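Local coordinates for chromosomal replication initiator protein DnaA (Thermotoga maritima, PDB 2Z4S) that probably binds ATP through an AAA+ ATPase domain and assembles on the replication origin to initiate and regulate chromosomal replication, at residues A[160-165]-A[194-199]; A[170-175]-A[210-215]. All blocks are in the same frame, centred on the assembly; numbering follows the deposited sequence.

Contact 1: residues A[160-165]-A[194-199]; sequences DLRVMY and KVDILL
Two neighbouring parallel strands, 163-165 and 197-199, run side by side here with only 12° between their directions. The parallel pairing runs through Met-164, which gives its N-H to Ile-197 O (2.8 Å) and takes the N-H of Leu-199 on its own O (2.6 Å), the latter almost in line with the C=O bond. Just before the strands, Arg-162 O receives Asp-196 N (3.0 Å) and, more weakly, Ile-197 N, so one carbonyl serves two successive amides. The carboxylate of Asp-196 turns back to accept the backbone N-H of Arg-162 on OD2, although the exact place of that oxygen is uncertain.

Met-164 shows how a side chain is shared along the partner strand. Its CB lies 3.7 Å from Val-195 CG1 and equally near Ile-197 O, and CG, anti to the backbone N (chi1 174°), runs alongside Leu-198 and touches its CD2 at 3.7 Å. Bends at chi2 and chi3 then take the chain through SD and bring the terminal CE back to 4.1 Å from Val-195 CG1. The methionine thus straddles Val-195 and Leu-198, on the face where Leu-223 of helix 210-224 also packs.

The reverse face carries Val-163, Ile-197, Tyr-165 and Leu-199, and helix 143-157 lies over it. Val-163 and Ile-197 point the same way and touch through methyls, while the edge of the Tyr-165 ring meets Leu-199 CB (CD1 to CB, 3.9 Å). The phenol oxygen is hydrogen-bonded to Asp-201, next to the magnesium ligand Asp-202. Parallel strands of this kind, one leading into a Walker B-like acidic pair beside the P-loop helix, are characteristic of the AAA+ P-loop nucleotide-binding core.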
ATOM      1  N   ASP A 160       8.380  10.759  18.200  1.00 87.06           N
ATOM      2  CA  ASP A 160       7.576  10.712  19.415  1.00 86.64           C
ATOM      3  C   ASP A 160       6.106  10.411  19.100  1.00 85.36           C
ATOM      4  O   ASP A 160       5.205  11.113  19.561  1.00 85.31           O
ATOM      5  CB  ASP A 160       7.681  12.034  20.192  1.00 90.34           C
ATOM      6  CG  ASP A 160       8.769  12.004  21.263  1.00 91.85           C
ATOM      7  OD1 ASP A 160       8.817  11.024  22.041  1.00 92.10           O
ATOM      8  OD2 ASP A 160       9.572  12.963  21.341  1.00 93.12           O
ATOM      9  N   LEU A 161       5.868   9.371  18.307  1.00 73.78           N
ATOM     10  CA  LEU A 161       4.507   8.991  17.952  1.00 72.39           C
ATOM     11  C   LEU A 161       4.348   7.505  17.732  1.00 72.09           C
ATOM     12  O   LEU A 161       5.194   6.852  17.124  1.00 71.93           O
ATOM     13  CB  LEU A 161       4.022   9.721  16.698  1.00 60.09           C
ATOM     14  CG  LEU A 161       3.496  11.145  16.863  1.00 59.00           C
ATOM     15  CD1 LEU A 161       2.695  11.529  15.631  1.00 58.86           C
ATOM     16  CD2 LEU A 161       2.617  11.226  18.083  1.00 59.37           C
ATOM     17  N   ARG A 162       3.234   6.989  18.235  1.00 77.69           N
ATOM     18  CA  ARG A 162       2.886   5.584  18.141  1.00 75.82           C
ATOM     19  C   ARG A 162       2.213   5.348  16.783  1.00 73.60           C
ATOM     20  O   ARG A 162       1.009   5.581  16.626  1.00 73.08           O
ATOM     21  CB  ARG A 162       1.929   5.244  19.290  1.00 81.13           C
ATOM     22  CG  ARG A 162       2.016   6.226  20.474  1.00 83.14           C
ATOM     23  CD  ARG A 162       0.787   6.148  21.399  1.00 85.76           C
ATOM     24  NE  ARG A 162       0.880   5.027  22.331  1.00 88.59           N
ATOM     25  CZ  ARG A 162       1.271   5.133  23.597  1.00 88.78           C
ATOM     26  NH1 ARG A 162       1.594   6.321  24.092  1.00 90.37           N
ATOM     27  NH2 ARG A 162       1.373   4.049  24.360  1.00 88.00           N
ATOM     28  N   VAL A 163       2.990   4.902  15.800  1.00 55.87           N
ATOM     29  CA  VAL A 163       2.441   4.647  14.474  1.00 54.55           C
ATOM     30  C   VAL A 163       2.088   3.183  14.302  1.00 53.97           C
ATOM     31  O   VAL A 163       2.921   2.303  14.520  1.00 53.42           O
ATOM     32  CB  VAL A 163       3.423   5.033  13.367  1.00 59.06           C
ATOM     33  CG1 VAL A 163       2.782   4.814  12.002  1.00 57.09           C
ATOM     34  CG2 VAL A 163       3.839   6.476  13.541  1.00 60.15           C
ATOM     35  N   MET A 164       0.851   2.932  13.886  1.00 55.62           N
ATOM     36  CA  MET A 164       0.357   1.576  13.709  1.00 54.14           C
ATOM     37  C   MET A 164      -0.061   1.233  12.281  1.00 51.66           C
ATOM     38  O   MET A 164      -0.988   1.834  11.721  1.00 49.72           O
ATOM     39  CB  MET A 164      -0.823   1.349  14.660  1.00 78.31           C
ATOM     40  CG  MET A 164      -1.548   0.019  14.492  1.00 81.42           C
ATOM     41  SD  MET A 164      -0.613  -1.392  15.082  1.00 84.79           S
ATOM     42  CE  MET A 164      -0.990  -1.303  16.832  1.00 84.87           C
ATOM     43  N   TYR A 165       0.643   0.265  11.699  1.00 51.62           N
ATOM     44  CA  TYR A 165       0.349  -0.216  10.354  1.00 49.43           C
ATOM     45  C   TYR A 165      -0.258  -1.580  10.583  1.00 48.95           C
ATOM     46  O   TYR A 165       0.233  -2.336  11.406  1.00 49.33           O
ATOM     47  CB  TYR A 165       1.616  -0.369   9.512  1.00 42.90           C
ATOM     48  CG  TYR A 165       1.343  -1.032   8.183  1.00 40.79           C
ATOM     49  CD1 TYR A 165       0.630  -0.370   7.185  1.00 40.65           C
ATOM     50  CD2 TYR A 165       1.709  -2.352   7.958  1.00 39.57           C
ATOM     51  CE1 TYR A 165       0.279  -1.012   6.003  1.00 40.21           C
ATOM     52  CE2 TYR A 165       1.365  -3.007   6.786  1.00 38.94           C
ATOM     53  CZ  TYR A 165       0.649  -2.336   5.816  1.00 40.52           C
ATOM     54  OH  TYR A 165       0.263  -3.003   4.681  1.00 39.29           O
ATOM     55  N   LYS A 194      -3.493   3.099  22.581  1.00 74.11           N
ATOM     56  CA  LYS A 194      -2.087   3.253  22.226  1.00 73.12           C
ATOM     57  C   LYS A 194      -1.710   3.482  20.751  1.00 72.62           C
ATOM     58  O   LYS A 194      -0.779   2.849  20.243  1.00 71.80           O
ATOM     59  CB  LYS A 194      -1.305   2.047  22.762  1.00 78.36           C
ATOM     60  CG  LYS A 194      -1.990   1.338  23.931  1.00 79.60           C
ATOM     61  CD  LYS A 194      -1.070   0.345  24.626  1.00 80.28           C
ATOM     62  CE  LYS A 194      -0.022   1.073  25.465  1.00 81.83           C
ATOM     63  NZ  LYS A 194       0.931   0.150  26.151  1.00 82.25           N
ATOM     64  N   VAL A 195      -2.415   4.377  20.061  1.00 80.31           N
ATOM     65  CA  VAL A 195      -2.084   4.680  18.664  1.00 79.07           C
ATOM     66  C   VAL A 195      -2.427   6.111  18.341  1.00 77.69           C
ATOM     67  O   VAL A 195      -3.483   6.599  18.737  1.00 77.90           O
ATOM     68  CB  VAL A 195      -2.837   3.793  17.638  1.00 75.15           C
ATOM     69  CG1 VAL A 195      -2.456   2.345  17.830  1.00 76.70           C
ATOM     70  CG2 VAL A 195      -4.335   3.996  17.755  1.00 74.04           C
ATOM     71  N   ASP A 196      -1.537   6.779  17.611  1.00 55.99           N
ATOM     72  CA  ASP A 196      -1.757   8.165  17.228  1.00 53.97           C
ATOM     73  C   ASP A 196      -2.181   8.171  15.782  1.00 51.79           C
ATOM     74  O   ASP A 196      -3.052   8.933  15.368  1.00 51.22           O
ATOM     75  CB  ASP A 196      -0.477   8.946  17.419  1.00 73.32           C
ATOM     76  CG  ASP A 196       0.189   8.614  18.730  1.00 76.01           C
ATOM     77  OD1 ASP A 196      -0.533   8.570  19.755  1.00 77.19           O
ATOM     78  OD2 ASP A 196       1.421   8.397  18.736  1.00 75.08           O
ATOM     79  N   ILE A 197      -1.552   7.306  15.008  1.00 67.96           N
ATOM     80  CA  ILE A 197      -1.910   7.181  13.617  1.00 67.29           C
ATOM     81  C   ILE A 197      -2.066   5.689  13.358  1.00 67.68           C
ATOM     82  O   ILE A 197      -1.228   4.877  13.778  1.00 68.69           O
ATOM     83  CB  ILE A 197      -0.852   7.798  12.685  1.00 60.73           C
ATOM     84  CG1 ILE A 197      -1.291   7.583  11.240  1.00 61.16           C
ATOM     85  CG2 ILE A 197       0.523   7.214  12.972  1.00 58.32           C
ATOM     86  CD1 ILE A 197      -0.316   8.090  10.235  1.00 64.03           C
ATOM     87  N   LEU A 198      -3.165   5.342  12.693  1.00 63.81           N
ATOM     88  CA  LEU A 198      -3.517   3.963  12.377  1.00 60.72           C
ATOM     89  C   LEU A 198      -3.627   3.831  10.854  1.00 59.27           C
ATOM     90  O   LEU A 198      -4.418   4.526  10.214  1.00 59.63           O
ATOM     91  CB  LEU A 198      -4.849   3.643  13.080  1.00 55.31           C
ATOM     92  CG  LEU A 198      -5.599   2.303  13.088  1.00 55.92           C
ATOM     93  CD1 LEU A 198      -6.722   2.327  12.078  1.00 54.70           C
ATOM     94  CD2 LEU A 198      -4.642   1.164  12.836  1.00 55.11           C
ATOM     95  N   LEU A 199      -2.811   2.959  10.272  1.00 49.25           N
ATOM     96  CA  LEU A 199      -2.828   2.760   8.828  1.00 48.73           C
ATOM     97  C   LEU A 199      -3.404   1.382   8.577  1.00 48.62           C
ATOM     98  O   LEU A 199      -2.853   0.414   9.082  1.00 50.71           O
ATOM     99  CB  LEU A 199      -1.399   2.818   8.294  1.00 50.35           C
ATOM    100  CG  LEU A 199      -0.530   3.945   8.865  1.00 50.62           C
ATOM    101  CD1 LEU A 199       0.931   3.579   8.728  1.00 50.76           C
ATOM    102  CD2 LEU A 199      -0.839   5.257   8.165  1.00 50.25           C
TER

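Contact 2: residues A[170-175]-A[210-215]; sequences KFLNDL and TGVQTE
Gln-213 NE2 is the best-held polar atom of this helix pair: two hydrogen bonds grip it, one to Leu-206 O and one to Glu-243 O, while OE1 of the same amide accepts Gln-245 N. Gln-213 points away from helix 168-182, the adjacent Val-212 toward it.

The two helical segments cross at nearly a right angle (95°), with axes 10.0 Å apart, so the meeting is confined to a few side chains. Val-212 sits at its centre. CG1, anti to the backbone N, comes up to the edge of the Phe-171 ring, 3.7 Å from CD2. CG2, the other branch, is turned to Leu-172 and lies 3.7 Å from its CA. Between strands two and three of the AAA+ core, helices 168-182 and 184-193 occupy the place of the initiator-specific motif of DnaA-type ATPases, and the crossing is consistent with that insertion being seated on a core helix. Within the insertion the Phe-171 ring stands edge-to-face with Tyr-191 of helix 184-193.

A turn further along, Leu-175 reaches across the aliphatic part of Glu-215: CD1 is 3.5 Å from Glu-215 CB, and CD2 is 3.9 Å from Glu-215 CG. An alanine here would remove CG and both methyls, and would probably leave the stem of Glu-215 less well packed. Beyond that stem, chi2 (57°) bends the chain and the carboxylate forms salt bridges through OE2 to Arg-192 and through OE1 to Arg-188.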
ATOM      1  N   LYS A 170      -5.522  -8.775   9.546  1.00 65.11           N
ATOM      2  CA  LYS A 170      -5.014  -8.916  10.901  1.00 63.50           C
ATOM      3  C   LYS A 170      -5.999  -8.314  11.880  1.00 63.45           C
ATOM      4  O   LYS A 170      -6.127  -8.780  13.003  1.00 63.85           O
ATOM      5  CB  LYS A 170      -3.654  -8.255  11.093  1.00 52.45           C
ATOM      6  CG  LYS A 170      -3.188  -8.442  12.523  1.00 52.00           C
ATOM      7  CD  LYS A 170      -1.729  -8.153  12.731  1.00 54.85           C
ATOM      8  CE  LYS A 170      -1.262  -8.688  14.085  1.00 56.13           C
ATOM      9  NZ  LYS A 170      -1.164 -10.184  14.115  1.00 55.54           N
ATOM     10  N   PHE A 171      -6.692  -7.265  11.459  1.00 65.52           N
ATOM     11  CA  PHE A 171      -7.668  -6.648  12.335  1.00 65.82           C
ATOM     12  C   PHE A 171      -8.711  -7.735  12.595  1.00 66.94           C
ATOM     13  O   PHE A 171      -9.216  -7.874  13.705  1.00 67.80           O
ATOM     14  CB  PHE A 171      -8.311  -5.451  11.646  1.00 55.76           C
ATOM     15  CG  PHE A 171      -8.991  -4.504  12.586  1.00 54.09           C
ATOM     16  CD1 PHE A 171      -8.250  -3.734  13.472  1.00 54.49           C
ATOM     17  CD2 PHE A 171     -10.370  -4.357  12.565  1.00 53.15           C
ATOM     18  CE1 PHE A 171      -8.876  -2.824  14.323  1.00 54.84           C
ATOM     19  CE2 PHE A 171     -11.005  -3.448  13.410  1.00 54.10           C
ATOM     20  CZ  PHE A 171     -10.258  -2.681  14.289  1.00 53.66           C
ATOM     21  N   LEU A 172      -9.014  -8.510  11.555  1.00 63.54           N
ATOM     22  CA  LEU A 172      -9.973  -9.608  11.643  1.00 63.11           C
ATOM     23  C   LEU A 172      -9.398 -10.637  12.616  1.00 63.70           C
ATOM     24  O   LEU A 172      -9.910 -10.805  13.713  1.00 64.88           O
ATOM     25  CB  LEU A 172     -10.177 -10.232  10.252  1.00 51.72           C
ATOM     26  CG  LEU A 172     -11.076 -11.439   9.937  1.00 49.48           C
ATOM     27  CD1 LEU A 172     -10.626 -12.655  10.735  1.00 48.44           C
ATOM     28  CD2 LEU A 172     -12.516 -11.098  10.220  1.00 47.74           C
ATOM     29  N   ASN A 173      -8.325 -11.311  12.225  1.00 56.78           N
ATOM     30  CA  ASN A 173      -7.714 -12.310  13.089  1.00 58.55           C
ATOM     31  C   ASN A 173      -7.488 -11.832  14.519  1.00 58.51           C
ATOM     32  O   ASN A 173      -7.574 -12.613  15.456  1.00 59.55           O
ATOM     33  CB  ASN A 173      -6.382 -12.793  12.500  1.00 72.92           C
ATOM     34  CG  ASN A 173      -6.572 -13.681  11.288  1.00 75.88           C
ATOM     35  OD1 ASN A 173      -7.432 -14.562  11.288  1.00 79.37           O
ATOM     36  ND2 ASN A 173      -5.769 -13.464  10.254  1.00 76.69           N
ATOM     37  N   ASP A 174      -7.198 -10.556  14.700  1.00 67.28           N
ATOM     38  CA  ASP A 174      -6.966 -10.056  16.046  1.00 67.92           C
ATOM     39  C   ASP A 174      -8.240 -10.024  16.875  1.00 67.27           C
ATOM     40  O   ASP A 174      -8.208 -10.345  18.060  1.00 68.30           O
ATOM     41  CB  ASP A 174      -6.324  -8.672  15.998  1.00 78.87           C
ATOM     42  CG  ASP A 174      -4.828  -8.716  16.277  1.00 80.60           C
ATOM     43  OD1 ASP A 174      -4.140  -9.638  15.769  1.00 79.33           O
ATOM     44  OD2 ASP A 174      -4.349  -7.816  17.002  1.00 81.88           O
ATOM     45  N   LEU A 175      -9.357  -9.633  16.262  1.00 68.09           N
ATOM     46  CA  LEU A 175     -10.636  -9.608  16.971  1.00 64.92           C
ATOM     47  C   LEU A 175     -10.986 -11.046  17.333  1.00 65.17           C
ATOM     48  O   LEU A 175     -11.202 -11.359  18.498  1.00 64.76           O
ATOM     49  CB  LEU A 175     -11.752  -9.034  16.094  1.00 38.32           C
ATOM     50  CG  LEU A 175     -12.435  -7.746  16.559  1.00 35.77           C
ATOM     51  CD1 LEU A 175     -13.742  -7.604  15.812  1.00 32.53           C
ATOM     52  CD2 LEU A 175     -12.676  -7.763  18.053  1.00 33.04           C
ATOM     53  N   THR A 210     -19.227  -8.530   8.520  1.00 69.28           N
ATOM     54  CA  THR A 210     -19.934  -7.482   9.272  1.00 70.93           C
ATOM     55  C   THR A 210     -19.613  -7.479  10.764  1.00 69.94           C
ATOM     56  O   THR A 210     -19.814  -6.468  11.445  1.00 68.63           O
ATOM     57  CB  THR A 210     -21.489  -7.543   9.091  1.00 81.34           C
ATOM     58  OG1 THR A 210     -21.955  -8.878   9.325  1.00 83.00           O
ATOM     59  CG2 THR A 210     -21.888  -7.084   7.681  1.00 81.22           C
ATOM     60  N   GLY A 211     -19.114  -8.603  11.269  1.00 58.64           N
ATOM     61  CA  GLY A 211     -18.751  -8.649  12.670  1.00 59.65           C
ATOM     62  C   GLY A 211     -17.655  -7.619  12.882  1.00 60.86           C
ATOM     63  O   GLY A 211     -17.846  -6.607  13.576  1.00 59.53           O
ATOM     64  N   VAL A 212     -16.507  -7.879  12.254  1.00 72.25           N
ATOM     65  CA  VAL A 212     -15.351  -6.989  12.319  1.00 72.46           C
ATOM     66  C   VAL A 212     -15.734  -5.581  11.884  1.00 72.29           C
ATOM     67  O   VAL A 212     -15.341  -4.606  12.522  1.00 72.40           O
ATOM     68  CB  VAL A 212     -14.212  -7.471  11.399  1.00 95.11           C
ATOM     69  CG1 VAL A 212     -13.191  -6.358  11.210  1.00 97.03           C
ATOM     70  CG2 VAL A 212     -13.533  -8.688  12.002  1.00 96.21           C
ATOM     71  N   GLN A 213     -16.495  -5.480  10.797  1.00 67.95           N
ATOM     72  CA  GLN A 213     -16.920  -4.184  10.293  1.00 69.07           C
ATOM     73  C   GLN A 213     -17.437  -3.288  11.414  1.00 70.26           C
ATOM     74  O   GLN A 213     -17.048  -2.118  11.531  1.00 70.55           O
ATOM     75  CB  GLN A 213     -17.989  -4.356   9.217  1.00 69.87           C
ATOM     76  CG  GLN A 213     -17.435  -4.847   7.895  1.00 71.39           C
ATOM     77  CD  GLN A 213     -18.458  -4.798   6.777  1.00 72.85           C
ATOM     78  OE1 GLN A 213     -19.208  -3.828   6.658  1.00 74.80           O
ATOM     79  NE2 GLN A 213     -18.485  -5.836   5.941  1.00 72.33           N
ATOM     80  N   THR A 214     -18.301  -3.843  12.253  1.00 80.44           N
ATOM     81  CA  THR A 214     -18.856  -3.082  13.362  1.00 80.27           C
ATOM     82  C   THR A 214     -17.774  -2.588  14.316  1.00 79.44           C
ATOM     83  O   THR A 214     -17.747  -1.411  14.665  1.00 79.50           O
ATOM     84  CB  THR A 214     -19.872  -3.928  14.146  1.00 75.52           C
ATOM     85  OG1 THR A 214     -21.048  -4.105  13.351  1.00 75.77           O
ATOM     86  CG2 THR A 214     -20.239  -3.253  15.455  1.00 74.70           C
ATOM     87  N   GLU A 215     -16.890  -3.488  14.738  1.00 66.79           N
ATOM     88  CA  GLU A 215     -15.819  -3.133  15.664  1.00 66.43           C
ATOM     89  C   GLU A 215     -14.910  -2.060  15.062  1.00 65.65           C
ATOM     90  O   GLU A 215     -14.522  -1.110  15.751  1.00 64.93           O
ATOM     91  CB  GLU A 215     -15.009  -4.389  16.024  1.00 78.50           C
ATOM     92  CG  GLU A 215     -13.844  -4.192  17.017  1.00 80.65           C
ATOM     93  CD  GLU A 215     -14.274  -3.575  18.341  1.00 82.16           C
ATOM     94  OE1 GLU A 215     -15.382  -3.899  18.822  1.00 83.21           O
ATOM     95  OE2 GLU A 215     -13.494  -2.776  18.908  1.00 82.81           O
TER

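In the fold
From the N-terminal end the chain meets the four segments in alternation: 160-165, 170-175, 194-199, 210-215. Contact 1 closes a loop of 28 residues, most of them in helices 168-182 and 184-193, and so pairs strand 163-167 with strand 197-201. Contact 2 opens within that loop, on the helix directly after the first strand, and closes beyond it, on the helix after the second. The two therefore cross rather than nest. Their centres are about 18 Å apart and they do not touch, yet together they join successive strand-helix units twice, through the outer part of the parallel sheet and through the helices beside it.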